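Local coordinates for protein ADP-dependent L-serine kinase SerK (Thermococcus kodakarensis KOD1, PDB 5X0J) that uses ADP to phosphorylate free L-serine, giving O-phospho-L-serine and AMP in the first step of cysteine biosynthesis from serine, at residues G48-P53 and R84-I89. The protein carries 1 engineered substitution. Residues are numbered along the deposited sequence; the frame is centred on the assembly and turned at random. Where two conformers were deposited one is given.
Sequences GIFWKP and RAPSVI. With AMP (adenosine monophosphate), chain B.
F50 and P86 meet tip to tip: CE1 of the F50 ring lies 3.6 Å from CD of P86, with CG of the same proline close by CD1. The ring gets there because its CG is anti to the backbone N (chi1 -175°). One ring face receives the C2 corner of the adenine of AMP, 3.7 Å above the plane and offset toward the rim. Further along, P53 and V88 point the same way, side by side, with P53 CB 4.0 Å from V88 CG2, while P53 CA makes a CH...O contact of 3.3 Å with P86 O. W51 turns the other way and lays its indole over the base, NE1 3.2 Å from AMP C6; an alanine here would probably leave that side of the adenine without its indole cover. The 6-amino group is held by backbone, AMP N6 donating to I49 O at 2.9 Å and 167°, and K52 NZ bonds both ribose hydroxyls, O2' and O3'. Across this ParB-like domain, the contact thus backs the adenosine pocket onto strand 84-90 of the mixed sheet mainly through apolar side chains, whereas I49 O and K52 NZ supply polar contacts consistent with a part in nucleotide recognition.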
loop_
_atom_site.group_PDB
_atom_site.type_symbol
_atom_site.label_atom_id
_atom_site.label_comp_id
_atom_site.label_asym_id
_atom_site.label_seq_id
_atom_site.Cartn_x
_atom_site.Cartn_y
_atom_site.Cartn_z
ATOM N N GLY A 48 -21.591 6.689 6.692
ATOM C CA GLY A 48 -22.210 7.639 5.765
ATOM C C GLY A 48 -21.335 8.837 5.394
ATOM O O GLY A 48 -21.804 9.737 4.685
ATOM N N ILE A 49 -20.080 8.857 5.859
ATOM C CA ILE A 49 -19.183 10.008 5.679
ATOM C C ILE A 49 -17.895 9.528 5.038
ATOM O O ILE A 49 -17.321 8.516 5.455
ATOM C CB ILE A 49 -18.857 10.709 7.024
ATOM C CG1 ILE A 49 -20.104 11.395 7.587
ATOM C CG2 ILE A 49 -17.720 11.720 6.889
ATOM C CD1 ILE A 49 -20.622 12.566 6.784
ATOM N N PHE A 50 -17.458 10.272 4.024
ATOM C CA PHE A 50 -16.177 10.074 3.349
ATOM C C PHE A 50 -15.288 11.220 3.833
ATOM O O PHE A 50 -15.554 12.368 3.521
ATOM C CB PHE A 50 -16.387 10.101 1.831
ATOM C CG PHE A 50 -15.147 9.794 1.029
ATOM C CD1 PHE A 50 -14.228 10.795 0.740
ATOM C CD2 PHE A 50 -14.913 8.513 0.543
ATOM C CE1 PHE A 50 -13.103 10.511 -0.008
ATOM C CE2 PHE A 50 -13.771 8.233 -0.215
ATOM C CZ PHE A 50 -12.884 9.251 -0.487
ATOM N N TRP A 51 -14.263 10.900 4.629
ATOM C CA TRP A 51 -13.525 11.927 5.397
ATOM C C TRP A 51 -12.070 12.172 4.992
ATOM O O TRP A 51 -11.434 13.042 5.570
ATOM C CB TRP A 51 -13.626 11.658 6.922
ATOM C CG TRP A 51 -13.179 10.275 7.345
ATOM C CD1 TRP A 51 -13.981 9.199 7.611
ATOM C CD2 TRP A 51 -11.832 9.818 7.513
ATOM N NE1 TRP A 51 -13.215 8.118 7.960
ATOM C CE2 TRP A 51 -11.894 8.459 7.899
ATOM C CE3 TRP A 51 -10.576 10.434 7.412
ATOM C CZ2 TRP A 51 -10.746 7.692 8.146
ATOM C CZ3 TRP A 51 -9.426 9.672 7.678
ATOM C CH2 TRP A 51 -9.530 8.314 8.035
ATOM N N LYS A 52 -11.562 11.447 4.005
ATOM C CA LYS A 52 -10.158 11.550 3.593
ATOM C C LYS A 52 -10.078 11.693 2.075
ATOM O O LYS A 52 -10.405 10.758 1.367
ATOM C CB LYS A 52 -9.376 10.307 4.033
ATOM C CG LYS A 52 -7.883 10.431 3.787
ATOM C CD LYS A 52 -7.114 9.153 4.085
ATOM C CE LYS A 52 -6.918 8.917 5.557
ATOM N NZ LYS A 52 -5.844 7.910 5.774
ATOM N N PRO A 53 -9.600 12.835 1.566
ATOM C CA PRO A 53 -9.557 12.971 0.107
ATOM C C PRO A 53 -8.494 12.103 -0.526
ATOM O O PRO A 53 -7.453 11.857 0.077
ATOM C CB PRO A 53 -9.194 14.447 -0.108
ATOM C CG PRO A 53 -8.452 14.807 1.111
ATOM C CD PRO A 53 -9.118 14.055 2.237
ATOM N N ARG A 84 -17.787 9.640 -8.261
ATOM C CA ARG A 84 -16.719 10.613 -8.041
ATOM C C ARG A 84 -16.154 10.485 -6.634
ATOM O O ARG A 84 -16.766 9.852 -5.779
ATOM C CB ARG A 84 -17.247 12.042 -8.276
ATOM C CG ARG A 84 -18.444 12.434 -7.407
ATOM C CD ARG A 84 -19.167 13.683 -7.907
ATOM N NE ARG A 84 -20.217 14.115 -6.979
ATOM C CZ ARG A 84 -20.971 15.203 -7.137
ATOM N NH1 ARG A 84 -20.812 15.987 -8.195
ATOM N NH2 ARG A 84 -21.887 15.510 -6.229
ATOM N N ALA A 85 -14.985 11.085 -6.411
ATOM C CA ALA A 85 -14.394 11.149 -5.074
ATOM C C ALA A 85 -13.761 12.508 -4.839
ATOM O O ALA A 85 -13.145 13.068 -5.758
ATOM C CB ALA A 85 -13.344 10.075 -4.899
ATOM N N PRO A 86 -13.865 13.028 -3.593
ATOM C CA PRO A 86 -13.095 14.207 -3.212
ATOM C C PRO A 86 -11.616 13.920 -3.332
ATOM O O PRO A 86 -11.137 12.903 -2.810
ATOM C CB PRO A 86 -13.455 14.419 -1.732
ATOM C CG PRO A 86 -14.683 13.654 -1.510
ATOM C CD PRO A 86 -14.684 12.530 -2.474
ATOM N N SER A 87 -10.908 14.815 -4.017
ATOM C CA SER A 87 -9.524 14.596 -4.395
ATOM C C SER A 87 -8.690 15.843 -4.214
ATOM O O SER A 87 -9.209 16.957 -4.241
ATOM C CB SER A 87 -9.446 14.179 -5.864
ATOM O OG SER A 87 -10.173 12.992 -6.081
ATOM N N VAL A 88 -7.390 15.627 -4.045
ATOM C CA VAL A 88 -6.392 16.685 -4.089
ATOM C C VAL A 88 -5.484 16.371 -5.275
ATOM O O VAL A 88 -4.910 15.281 -5.348
ATOM C CB VAL A 88 -5.589 16.753 -2.776
ATOM C CG1 VAL A 88 -4.523 17.837 -2.849
ATOM C CG2 VAL A 88 -6.527 17.030 -1.623
ATOM N N ILE A 89 -5.362 17.323 -6.199
ATOM C CA ILE A 89 -4.493 17.165 -7.368
ATOM C C ILE A 89 -3.112 17.728 -7.041
ATOM O O ILE A 89 -2.960 18.933 -6.854
ATOM C CB ILE A 89 -5.072 17.861 -8.618
ATOM C CG1 ILE A 89 -6.458 17.287 -8.954
ATOM C CG2 ILE A 89 -4.117 17.715 -9.807
ATOM C CD1 ILE A 89 -7.231 18.080 -9.979
HETATM P P AMP B . -6.606 3.650 0.196
HETATM O O1P AMP B . -7.960 4.193 -0.230
HETATM O O2P AMP B . -6.038 2.651 -0.792
HETATM O O3P AMP B . -5.661 4.755 0.585
HETATM O "O5'" AMP B . -6.862 2.774 1.520
HETATM C "C5'" AMP B . -8.030 2.916 2.325
HETATM C "C4'" AMP B . -8.078 4.305 2.937
HETATM O "O4'" AMP B . -9.410 4.603 3.305
HETATM C "C3'" AMP B . -7.294 4.515 4.251
HETATM O "O3'" AMP B . -6.466 5.667 4.112
HETATM C "C2'" AMP B . -8.320 4.775 5.354
HETATM O "O2'" AMP B . -7.868 5.679 6.359
HETATM C "C1'" AMP B . -9.408 5.347 4.490
HETATM N N9 AMP B . -10.777 5.366 5.044
HETATM C C8 AMP B . -11.335 4.541 5.949
HETATM N N7 AMP B . -12.631 4.870 6.173
HETATM C C5 AMP B . -12.899 5.919 5.386
HETATM C C6 AMP B . -14.073 6.771 5.131
HETATM N N6 AMP B . -15.232 6.534 5.783
HETATM N N1 AMP B . -13.929 7.771 4.230
HETATM C C2 AMP B . -12.774 8.015 3.569
HETATM N N3 AMP B . -11.666 7.283 3.764
HETATM C C4 AMP B . -11.680 6.249 4.640
#